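Local atomic coordinates of TetR family transcription regulator (Marinobacter aquaeolei, PDB entry 3PAS), a protein that probably binds cis-regulatory DNA as a transcription factor of the TetR family. Residues Leu151-Met155 / Ala185-Val189; Phe103-Glu107 / Arg157-Val163; Lys9-Leu14 / Thr44-Tyr49. All blocks are in the same frame, centred on the assembly; numbering follows the deposited sequence.

Contact 1: residues Leu151-Met155 / Ala185-Val189; sequences LETFM and AWDAV. With PGO (S-1,2-propanediol), chain N.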
loop_
_atom_site.group_PDB
_atom_site.type_symbol
_atom_site.label_atom_id
_atom_site.label_comp_id
_atom_site.label_asym_id
_atom_site.label_seq_id
_atom_site.Cartn_x
_atom_site.Cartn_y
_atom_site.Cartn_z
ATOM N N LEU B 151 -5.176 -10.607 7.909
ATOM C CA LEU B 151 -3.977 -11.405 7.834
ATOM C C LEU B 151 -3.118 -10.967 6.645
ATOM O O LEU B 151 -1.910 -10.823 6.795
ATOM C CB LEU B 151 -4.287 -12.895 7.772
ATOM C CG LEU B 151 -4.968 -13.487 9.025
ATOM C CD1 LEU B 151 -5.118 -15.047 8.807
ATOM C CD2 LEU B 151 -4.228 -13.151 10.360
ATOM N N GLU B 152 -3.753 -10.727 5.501
ATOM C CA GLU B 152 -3.079 -10.214 4.299
ATOM C C GLU B 152 -2.387 -8.895 4.585
ATOM O O GLU B 152 -1.208 -8.674 4.236
ATOM C CB GLU B 152 -4.123 -10.066 3.179
ATOM C CG GLU B 152 -3.655 -9.590 1.804
ATOM C CD GLU B 152 -3.508 -8.070 1.685
ATOM O OE1 GLU B 152 -4.407 -7.309 2.135
ATOM O OE2 GLU B 152 -2.519 -7.628 1.071
ATOM N N THR B 153 -3.122 -8.014 5.261
ATOM C CA THR B 153 -2.644 -6.667 5.592
ATOM C C THR B 153 -1.398 -6.633 6.454
ATOM O O THR B 153 -0.499 -5.792 6.199
ATOM C CB THR B 153 -3.794 -5.842 6.268
ATOM O OG1 THR B 153 -4.873 -5.753 5.319
ATOM C CG2 THR B 153 -3.347 -4.420 6.683
ATOM N N PHE B 154 -1.324 -7.534 7.432
ATOM C CA PHE B 154 -0.244 -7.523 8.395
ATOM C C PHE B 154 0.869 -8.558 8.158
ATOM O O PHE B 154 1.924 -8.417 8.744
ATOM C CB PHE B 154 -0.763 -7.668 9.837
ATOM C CG PHE B 154 -1.482 -6.432 10.319
ATOM C CD1 PHE B 154 -0.768 -5.349 10.756
ATOM C CD2 PHE B 154 -2.871 -6.319 10.216
ATOM C CE1 PHE B 154 -1.396 -4.167 11.153
ATOM C CE2 PHE B 154 -3.531 -5.119 10.587
ATOM C CZ PHE B 154 -2.798 -4.041 11.078
HETATM N N MSE B 155 0.610 -9.583 7.362
HETATM C CA MSE B 155 1.600 -10.662 7.104
HETATM C C MSE B 155 2.152 -10.705 5.658
HETATM O O MSE B 155 3.274 -11.148 5.454
HETATM C CB MSE B 155 1.060 -12.025 7.516
HETATM C CG MSE B 155 1.994 -13.263 7.354
HETATM SE SE MSE B 155 3.753 -13.149 8.123
HETATM C CE MSE B 155 3.208 -13.392 10.011
ATOM N N ALA B 185 5.483 -8.638 12.058
ATOM C CA ALA B 185 4.335 -9.204 11.329
ATOM C C ALA B 185 3.739 -10.360 12.097
ATOM O O ALA B 185 2.510 -10.447 12.248
ATOM C CB ALA B 185 4.707 -9.651 9.903
ATOM N N TRP B 186 4.589 -11.213 12.668
ATOM C CA TRP B 186 4.127 -12.316 13.482
ATOM C C TRP B 186 3.397 -11.822 14.714
ATOM O O TRP B 186 2.293 -12.223 14.984
ATOM C CB TRP B 186 5.288 -13.234 13.898
ATOM C CG TRP B 186 4.812 -14.315 14.854
ATOM C CD1 TRP B 186 4.976 -14.344 16.201
ATOM C CD2 TRP B 186 4.095 -15.511 14.513
ATOM N NE1 TRP B 186 4.401 -15.466 16.715
ATOM C CE2 TRP B 186 3.832 -16.186 15.714
ATOM C CE3 TRP B 186 3.580 -16.024 13.313
ATOM C CZ2 TRP B 186 3.095 -17.375 15.758
ATOM C CZ3 TRP B 186 2.844 -17.188 13.353
ATOM C CH2 TRP B 186 2.623 -17.862 14.570
ATOM N N ASP B 187 4.002 -10.891 15.440
ATOM C CA ASP B 187 3.336 -10.297 16.595
ATOM C C ASP B 187 1.960 -9.718 16.218
ATOM O O ASP B 187 0.981 -9.863 16.974
ATOM C CB ASP B 187 4.214 -9.249 17.216
ATOM C CG ASP B 187 5.334 -9.838 18.109
ATOM O OD1 ASP B 187 5.427 -11.043 18.338
ATOM O OD2 ASP B 187 6.142 -9.052 18.588
ATOM N N ALA B 188 1.872 -9.073 15.057
ATOM C CA ALA B 188 0.589 -8.541 14.582
ATOM C C ALA B 188 -0.516 -9.633 14.466
ATOM O O ALA B 188 -1.648 -9.422 14.912
ATOM C CB ALA B 188 0.766 -7.864 13.204
ATOM N N VAL B 189 -0.168 -10.776 13.867
ATOM C CA VAL B 189 -1.132 -11.846 13.582
ATOM C C VAL B 189 -1.310 -12.913 14.670
ATOM O O VAL B 189 -2.295 -13.671 14.636
ATOM C CB VAL B 189 -0.851 -12.542 12.219
ATOM C CG1 VAL B 189 -0.794 -11.476 11.083
ATOM C CG2 VAL B 189 0.407 -13.423 12.270
HETATM C C1 PGO N . 3.455 -16.918 20.398
HETATM C C2 PGO N . 3.729 -15.482 20.829
HETATM C C3 PGO N . 2.429 -14.725 21.066
HETATM O O1 PGO N . 3.058 -16.955 19.014
HETATM O O2 PGO N . 4.507 -14.803 19.825
#

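Contact 2: residues Phe103-Glu107 / Arg157-Val163; sequences FRYHE and RPIYHLV. With ACT (acetate ion), chain M.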
loop_
_atom_site.group_PDB
_atom_site.type_symbol
_atom_site.label_atom_id
_atom_site.label_comp_id
_atom_site.label_asym_id
_atom_site.label_seq_id
_atom_site.Cartn_x
_atom_site.Cartn_y
_atom_site.Cartn_z
ATOM N N PHE B 103 6.633 -8.435 -8.494
ATOM C CA PHE B 103 5.667 -7.840 -7.568
ATOM C C PHE B 103 4.837 -6.727 -8.250
ATOM O O PHE B 103 3.639 -6.613 -8.015
ATOM C CB PHE B 103 6.391 -7.166 -6.387
ATOM C CG PHE B 103 6.865 -8.098 -5.292
ATOM C CD1 PHE B 103 7.089 -9.445 -5.515
ATOM C CD2 PHE B 103 7.149 -7.576 -4.015
ATOM C CE1 PHE B 103 7.559 -10.282 -4.487
ATOM C CE2 PHE B 103 7.591 -8.405 -3.007
ATOM C CZ PHE B 103 7.801 -9.768 -3.259
ATOM N N ARG B 104 5.488 -5.877 -9.037
ATOM C CA ARG B 104 4.767 -4.765 -9.696
ATOM C C ARG B 104 3.746 -5.289 -10.721
ATOM O O ARG B 104 2.600 -4.811 -10.763
ATOM C CB ARG B 104 5.758 -3.829 -10.342
ATOM C CG ARG B 104 5.153 -2.615 -10.966
ATOM C CD ARG B 104 6.134 -1.457 -10.879
ATOM N NE ARG B 104 5.397 -0.269 -10.492
ATOM C CZ ARG B 104 4.869 -0.065 -9.282
ATOM N NH1 ARG B 104 4.988 -0.974 -8.307
ATOM N NH2 ARG B 104 4.204 1.059 -9.044
ATOM N N TYR B 105 4.158 -6.275 -11.517
ATOM C CA TYR B 105 3.221 -6.929 -12.465
ATOM C C TYR B 105 2.010 -7.513 -11.701
ATOM O O TYR B 105 0.858 -7.255 -12.049
ATOM C CB TYR B 105 3.885 -7.987 -13.358
ATOM C CG TYR B 105 2.929 -8.411 -14.455
ATOM C CD1 TYR B 105 2.862 -7.697 -15.630
ATOM C CD2 TYR B 105 1.977 -9.396 -14.233
ATOM C CE1 TYR B 105 1.953 -8.045 -16.650
ATOM C CE2 TYR B 105 1.048 -9.741 -15.217
ATOM C CZ TYR B 105 1.053 -9.050 -16.430
ATOM O OH TYR B 105 0.159 -9.352 -17.428
ATOM N N HIS B 106 2.269 -8.286 -10.650
ATOM C CA HIS B 106 1.185 -8.827 -9.833
ATOM C C HIS B 106 0.198 -7.727 -9.310
ATOM O O HIS B 106 -1.026 -7.838 -9.449
ATOM C CB HIS B 106 1.767 -9.629 -8.646
ATOM C CG HIS B 106 0.706 -10.246 -7.795
ATOM N ND1 HIS B 106 0.095 -9.557 -6.765
ATOM C CD2 HIS B 106 0.075 -11.438 -7.887
ATOM C CE1 HIS B 106 -0.856 -10.309 -6.251
ATOM N NE2 HIS B 106 -0.872 -11.463 -6.896
ATOM N N GLU B 107 0.765 -6.680 -8.727
ATOM C CA GLU B 107 0.014 -5.519 -8.215
ATOM C C GLU B 107 -0.755 -4.792 -9.343
ATOM O O GLU B 107 -1.942 -4.521 -9.212
ATOM C CB GLU B 107 1.001 -4.553 -7.548
ATOM C CG GLU B 107 0.406 -3.256 -6.904
ATOM C CD GLU B 107 -0.342 -3.524 -5.608
ATOM O OE1 GLU B 107 -0.421 -4.707 -5.184
ATOM O OE2 GLU B 107 -0.878 -2.540 -5.025
ATOM N N ARG B 157 1.251 -8.013 2.854
ATOM C CA ARG B 157 1.410 -6.698 2.286
ATOM C C ARG B 157 2.630 -5.969 2.782
ATOM O O ARG B 157 3.219 -5.226 2.028
ATOM C CB ARG B 157 0.172 -5.840 2.582
ATOM C CG ARG B 157 0.147 -4.507 1.909
ATOM C CD ARG B 157 0.017 -4.744 0.426
ATOM N NE ARG B 157 -0.206 -3.518 -0.300
ATOM C CZ ARG B 157 -0.271 -3.458 -1.622
ATOM N NH1 ARG B 157 -0.112 -4.559 -2.361
ATOM N NH2 ARG B 157 -0.474 -2.293 -2.200
ATOM N N PRO B 158 3.039 -6.180 4.047
ATOM C CA PRO B 158 4.217 -5.375 4.431
ATOM C C PRO B 158 5.512 -5.718 3.673
ATOM O O PRO B 158 6.412 -4.867 3.621
ATOM C CB PRO B 158 4.371 -5.642 5.945
ATOM C CG PRO B 158 2.966 -6.009 6.378
ATOM C CD PRO B 158 2.388 -6.796 5.204
ATOM N N ILE B 159 5.619 -6.925 3.132
ATOM C CA ILE B 159 6.773 -7.331 2.309
ATOM C C ILE B 159 6.860 -6.410 1.056
ATOM O O ILE B 159 7.881 -5.802 0.813
ATOM C CB ILE B 159 6.747 -8.805 1.889
ATOM C CG1 ILE B 159 6.687 -9.710 3.147
ATOM C CG2 ILE B 159 8.025 -9.135 1.003
ATOM C CD1 ILE B 159 6.510 -11.190 2.905
ATOM N N TYR B 160 5.769 -6.269 0.333
ATOM C CA TYR B 160 5.688 -5.327 -0.793
ATOM C C TYR B 160 6.104 -3.893 -0.414
ATOM O O TYR B 160 6.976 -3.284 -1.041
ATOM C CB TYR B 160 4.254 -5.325 -1.335
ATOM C CG TYR B 160 4.062 -4.483 -2.585
ATOM C CD1 TYR B 160 4.227 -5.020 -3.851
ATOM C CD2 TYR B 160 3.662 -3.139 -2.486
ATOM C CE1 TYR B 160 4.030 -4.221 -5.013
ATOM C CE2 TYR B 160 3.455 -2.350 -3.615
ATOM C CZ TYR B 160 3.652 -2.887 -4.867
ATOM O OH TYR B 160 3.454 -2.084 -5.964
ATOM N N HIS B 161 5.528 -3.380 0.658
ATOM C CA HIS B 161 5.805 -2.009 1.116
ATOM C C HIS B 161 7.264 -1.825 1.509
ATOM O O HIS B 161 7.881 -0.867 1.104
ATOM C CB HIS B 161 4.845 -1.678 2.257
ATOM C CG HIS B 161 4.963 -0.288 2.794
ATOM N ND1 HIS B 161 4.521 0.826 2.103
ATOM C CD2 HIS B 161 5.461 0.165 3.974
ATOM C CE1 HIS B 161 4.751 1.908 2.837
ATOM N NE2 HIS B 161 5.315 1.537 3.981
ATOM N N LEU B 162 7.822 -2.781 2.255
ATOM C CA LEU B 162 9.212 -2.696 2.716
ATOM C C LEU B 162 10.204 -2.921 1.579
ATOM O O LEU B 162 11.261 -2.258 1.534
ATOM C CB LEU B 162 9.460 -3.658 3.859
ATOM C CG LEU B 162 8.813 -3.209 5.194
ATOM C CD1 LEU B 162 8.867 -4.357 6.285
ATOM C CD2 LEU B 162 9.491 -1.977 5.709
ATOM N N VAL B 163 9.894 -3.842 0.661
ATOM C CA VAL B 163 10.749 -3.995 -0.542
ATOM C C VAL B 163 10.851 -2.650 -1.299
ATOM O O VAL B 163 11.909 -2.230 -1.750
ATOM C CB VAL B 163 10.255 -5.111 -1.425
ATOM C CG1 VAL B 163 10.891 -4.981 -2.885
ATOM C CG2 VAL B 163 10.605 -6.485 -0.770
HETATM C C ACT M . 7.851 -2.832 -5.771
HETATM O O ACT M . 8.589 -1.865 -5.472
HETATM O OXT ACT M . 7.258 -2.729 -6.864
HETATM C CH3 ACT M . 7.677 -4.022 -4.875
#

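Contact 3: residues Lys9-Leu14 / Thr44-Tyr49; sequences KRIAFL and TLYIYY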
loop_
_atom_site.group_PDB
_atom_site.type_symbol
_atom_site.label_atom_id
_atom_site.label_comp_id
_atom_site.label_asym_id
_atom_site.label_seq_id
_atom_site.Cartn_x
_atom_site.Cartn_y
_atom_site.Cartn_z
ATOM N N LYS B 9 11.143 -19.529 -25.678
ATOM C CA LYS B 9 10.538 -18.445 -26.441
ATOM C C LYS B 9 9.394 -17.904 -25.581
ATOM O O LYS B 9 9.207 -16.689 -25.469
ATOM C CB LYS B 9 9.963 -18.948 -27.786
ATOM C CG LYS B 9 10.957 -19.407 -28.802
ATOM C CD LYS B 9 11.540 -18.262 -29.568
ATOM C CE LYS B 9 12.373 -18.752 -30.720
ATOM N NZ LYS B 9 11.547 -19.359 -31.788
ATOM N N ARG B 10 8.642 -18.804 -24.960
ATOM C CA ARG B 10 7.526 -18.399 -24.119
ATOM C C ARG B 10 8.029 -17.504 -22.989
ATOM O O ARG B 10 7.476 -16.453 -22.768
ATOM C CB ARG B 10 6.748 -19.569 -23.537
ATOM C CG ARG B 10 5.761 -20.229 -24.507
ATOM C CD ARG B 10 5.021 -21.436 -23.891
ATOM N NE ARG B 10 4.144 -22.069 -24.905
ATOM C CZ ARG B 10 2.896 -21.675 -25.190
ATOM N NH1 ARG B 10 2.339 -20.651 -24.551
ATOM N NH2 ARG B 10 2.193 -22.280 -26.149
ATOM N N ILE B 11 9.077 -17.938 -22.293
ATOM C CA ILE B 11 9.703 -17.160 -21.216
ATOM C C ILE B 11 10.146 -15.772 -21.688
ATOM O O ILE B 11 10.019 -14.775 -20.949
ATOM C CB ILE B 11 10.922 -17.925 -20.602
ATOM C CG1 ILE B 11 10.444 -19.172 -19.860
ATOM C CG2 ILE B 11 11.729 -17.036 -19.611
ATOM C CD1 ILE B 11 9.733 -18.864 -18.603
ATOM N N ALA B 12 10.651 -15.687 -22.913
ATOM C CA ALA B 12 11.090 -14.425 -23.458
ATOM C C ALA B 12 9.901 -13.483 -23.534
ATOM O O ALA B 12 10.010 -12.301 -23.122
ATOM C CB ALA B 12 11.785 -14.573 -24.821
ATOM N N PHE B 13 8.758 -13.994 -24.007
ATOM C CA PHE B 13 7.550 -13.160 -24.081
ATOM C C PHE B 13 6.934 -12.810 -22.739
ATOM O O PHE B 13 6.479 -11.680 -22.558
ATOM C CB PHE B 13 6.487 -13.791 -24.989
ATOM C CG PHE B 13 6.889 -13.876 -26.443
ATOM C CD1 PHE B 13 7.162 -12.731 -27.187
ATOM C CD2 PHE B 13 7.001 -15.108 -27.058
ATOM C CE1 PHE B 13 7.533 -12.812 -28.509
ATOM C CE2 PHE B 13 7.350 -15.189 -28.395
ATOM C CZ PHE B 13 7.623 -14.034 -29.129
ATOM N N LEU B 14 6.892 -13.779 -21.815
ATOM C CA LEU B 14 6.346 -13.576 -20.519
ATOM C C LEU B 14 7.179 -12.533 -19.742
ATOM O O LEU B 14 6.633 -11.610 -19.183
ATOM C CB LEU B 14 6.272 -14.906 -19.753
ATOM C CG LEU B 14 5.319 -15.936 -20.350
ATOM C CD1 LEU B 14 5.669 -17.346 -19.893
ATOM C CD2 LEU B 14 3.869 -15.526 -20.059
ATOM N N THR B 44 5.807 -14.398 -34.370
ATOM C CA THR B 44 6.294 -15.387 -33.408
ATOM C C THR B 44 5.498 -15.383 -32.111
ATOM O O THR B 44 5.158 -16.427 -31.600
ATOM C CB THR B 44 7.799 -15.203 -33.137
ATOM O OG1 THR B 44 8.503 -15.358 -34.379
ATOM C CG2 THR B 44 8.307 -16.231 -32.127
ATOM N N LEU B 45 5.250 -14.198 -31.559
ATOM C CA LEU B 45 4.458 -14.057 -30.388
ATOM C C LEU B 45 3.126 -14.785 -30.575
ATOM O O LEU B 45 2.697 -15.555 -29.681
ATOM C CB LEU B 45 4.248 -12.564 -30.059
ATOM C CG LEU B 45 3.566 -12.254 -28.729
ATOM C CD1 LEU B 45 3.981 -10.844 -28.147
ATOM C CD2 LEU B 45 2.041 -12.343 -28.878
ATOM N N TYR B 46 2.459 -14.550 -31.707
ATOM C CA TYR B 46 1.193 -15.197 -31.953
ATOM C C TYR B 46 1.241 -16.733 -32.056
ATOM O O TYR B 46 0.210 -17.400 -31.959
ATOM C CB TYR B 46 0.487 -14.614 -33.165
ATOM C CG TYR B 46 0.070 -13.142 -33.020
ATOM C CD1 TYR B 46 -0.643 -12.690 -31.919
ATOM C CD2 TYR B 46 0.383 -12.222 -34.003
ATOM C CE1 TYR B 46 -1.050 -11.375 -31.818
ATOM C CE2 TYR B 46 0.001 -10.899 -33.909
ATOM C CZ TYR B 46 -0.720 -10.488 -32.822
ATOM O OH TYR B 46 -1.073 -9.193 -32.733
ATOM N N ILE B 47 2.411 -17.300 -32.249
ATOM C CA ILE B 47 2.518 -18.786 -32.195
ATOM C C ILE B 47 2.100 -19.276 -30.789
ATOM O O ILE B 47 1.395 -20.290 -30.606
ATOM C CB ILE B 47 3.954 -19.282 -32.506
ATOM C CG1 ILE B 47 4.372 -18.876 -33.921
ATOM C CG2 ILE B 47 4.016 -20.790 -32.352
ATOM C CD1 ILE B 47 5.838 -19.157 -34.297
ATOM N N TYR B 48 2.510 -18.516 -29.794
ATOM C CA TYR B 48 2.327 -18.919 -28.405
ATOM C C TYR B 48 1.129 -18.312 -27.687
ATOM O O TYR B 48 0.549 -18.950 -26.801
ATOM C CB TYR B 48 3.606 -18.567 -27.648
ATOM C CG TYR B 48 4.796 -19.200 -28.282
ATOM C CD1 TYR B 48 5.052 -20.560 -28.147
ATOM C CD2 TYR B 48 5.625 -18.466 -29.084
ATOM C CE1 TYR B 48 6.178 -21.147 -28.780
ATOM C CE2 TYR B 48 6.705 -19.026 -29.724
ATOM C CZ TYR B 48 6.987 -20.360 -29.570
ATOM O OH TYR B 48 8.067 -20.866 -30.223
ATOM N N TYR B 49 0.774 -17.081 -28.066
ATOM C CA TYR B 49 -0.290 -16.322 -27.395
ATOM C C TYR B 49 -1.199 -15.749 -28.455
ATOM O O TYR B 49 -0.721 -15.134 -29.401
ATOM C CB TYR B 49 0.314 -15.229 -26.510
ATOM C CG TYR B 49 1.233 -15.872 -25.498
ATOM C CD1 TYR B 49 0.707 -16.586 -24.410
ATOM C CD2 TYR B 49 2.599 -15.841 -25.665
ATOM C CE1 TYR B 49 1.517 -17.251 -23.579
ATOM C CE2 TYR B 49 3.431 -16.474 -24.800
ATOM C CZ TYR B 49 2.894 -17.180 -23.768
ATOM O OH TYR B 49 3.713 -17.843 -22.909
#

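Contact 1: residues Leu151-Met155 / Ala185-Val189
Met155, present as selenomethionine, ends in a methyl group that reaches across to the branched side chain of Val189, CE lying 3.6 Å from CG2. Its chain leaves with CG anti to the backbone N (chi1 -178°) and then bends at both following torsions, which hooks CE over the turn of Ala185 and Trp186. The other branch of Val189 serves the opposite helix too: Leu151 CD2 is 3.9 Å from CG1, and the two side chains cross at about a right angle. Phe154 contributes mainly its root, with CB 3.7 Å from Ala188 CB, while the ring leads away. The small Ala185 allows close backbone approach, its CB lying 3.3 Å from Phe154 O. That buried carbonyl has no polar partner in the model, as expected where the residue four places on is Pro158, which lacks an N-H. Trp186 points its CB away and offers an edge: CE3 is 4.2 Å from Met155 CE, whereas NE1 donates to both hydroxyl oxygens of a propanediol, probably a crystallisation additive, at 3.1 Å from its O1. Arg82 makes a cation-pi contact with the indole, which Leu85 and Ile143 also touch. With an alanine in its place, the Met155 methyl would probably lose a neighbour and Arg82 its cation-pi partner, leaving a gap beside Leu85 and Ile143. The segment axes approach to 9.0 Å and run at 153°, nearly antiparallel. On one flank Trp89 of helix 81-98 covers Met155 and Ala185. On another, Phe154 and Val189 meet Met184 of the second subunit and Ala188 meets its own counterpart there, so helices 148-167 and 175-189 pair within the dimer interface, consistent with the four-helix bundle by which TetR regulators commonly dimerise.

Contact 2: residues Phe103-Glu107 / Arg157-Val163
The Tyr160 ring has Glu107 OE1 over one face and the methyl of an acetate, probably from the crystallisation liquor, over the other; Phe103 O lies at its edge, 3.9 Å from CE1. With CG anti to the backbone N (chi1 -175°), the ring reaches from its helix toward segment 103-107. The Arg157 guanidinium lies on the same side as Glu107, one of its faces covered by Tyr160 CD2. The Phe103 ring receives Ile159 CG2 at its edge, 4.1 Å from CE2, and slides past Tyr160 in the opposite direction, its CD2 3.9 Å from Tyr160 CD1. Arg157 grips Glu107 end-on: NH1 is 2.8 Å from OE1 and NH2 is 2.9 Å from OE2. The oxygens lie in the guanidinium plane, but the nitrogens approach from above the carboxylate, the two planes being 34° apart. Arg104 NH1 reaches Tyr160 OH at 3.0 Å, a weak, bent bond (133°). Chemically, then, the contact divides: an apolar patch of Phe103, Ile159 and Val163, a paired charge whose two straight bonds probably fix the rotation of the carboxylate, and a polar fringe where Arg104 holds the phenol and the acetate only weakly.

Contact 3: residues Lys9-Leu14 / Thr44-Tyr49
Phe13 inserts its ring against Leu45, joining the first helix of a TetR-type DNA-binding domain to helix 42-48, the second helix of the predicted helix-turn-helix motif and, by family analogy, probably the recognition helix. The segment axes cross at -103°, nearly perpendicular, and approach to 10.1 Å. The tight part is centred on this ring. Leu45 CA sits over one face, a CH-pi contact 3.8 Å from the centroid and 28° off the normal, with Leu45 CB 3.6 Å from Phe13 CE1. Thr44 CG2 meets the edge, 3.8 Å from Phe13 CZ, and Tyr48 crosses at about a right angle, its CD2 3.8 Å from Phe13 CE2. Farther along helix 5-24, Leu14 brings its branch point to the end of the buried Tyr49, CG lying 3.6 Å from OH; Leu55 and Ala58 of helix 52-76 touch Tyr49. The more exposed side is looser and relies on long side chains. Lys9 runs obliquely past the Tyr48 hydroxyl through its aliphatic carbons. Arg10, CG anti to the carbonyl carbon and the chain extended from there to NE, passes obliquely across both tyrosines, its guanidinium steeply inclined to their rings, and its principal polar partner is Asp6, salt-bridged to NE. Toward segment 44-49 the guanidinium has a weaker hold: one face is met by Tyr48 CD1, and NH1 makes a weak 3.3 Å hydrogen bond to Tyr48 O, bent to 129°.

From the N terminus, contact 3 comes first, closing a loop of 29 intervening residues and tying helix 5-24 to helix 42-48 at the DNA-binding end. It is complete before the other two open. Contact 2 then starts on helix 100-110 and closes on helix 148-167 after 49 residues; contact 1 opens within that span and closes later on helix 175-189, so the two cross. They share helix 148-167, where Glu152 O lies 2.9 Å from Arg157 N, a probable hydrogen bond linking them. Contact 2 is intermediate in position: its centre is about 26 Å from that of contact 3 and about 15 Å from that of contact 1, at the dimer interface.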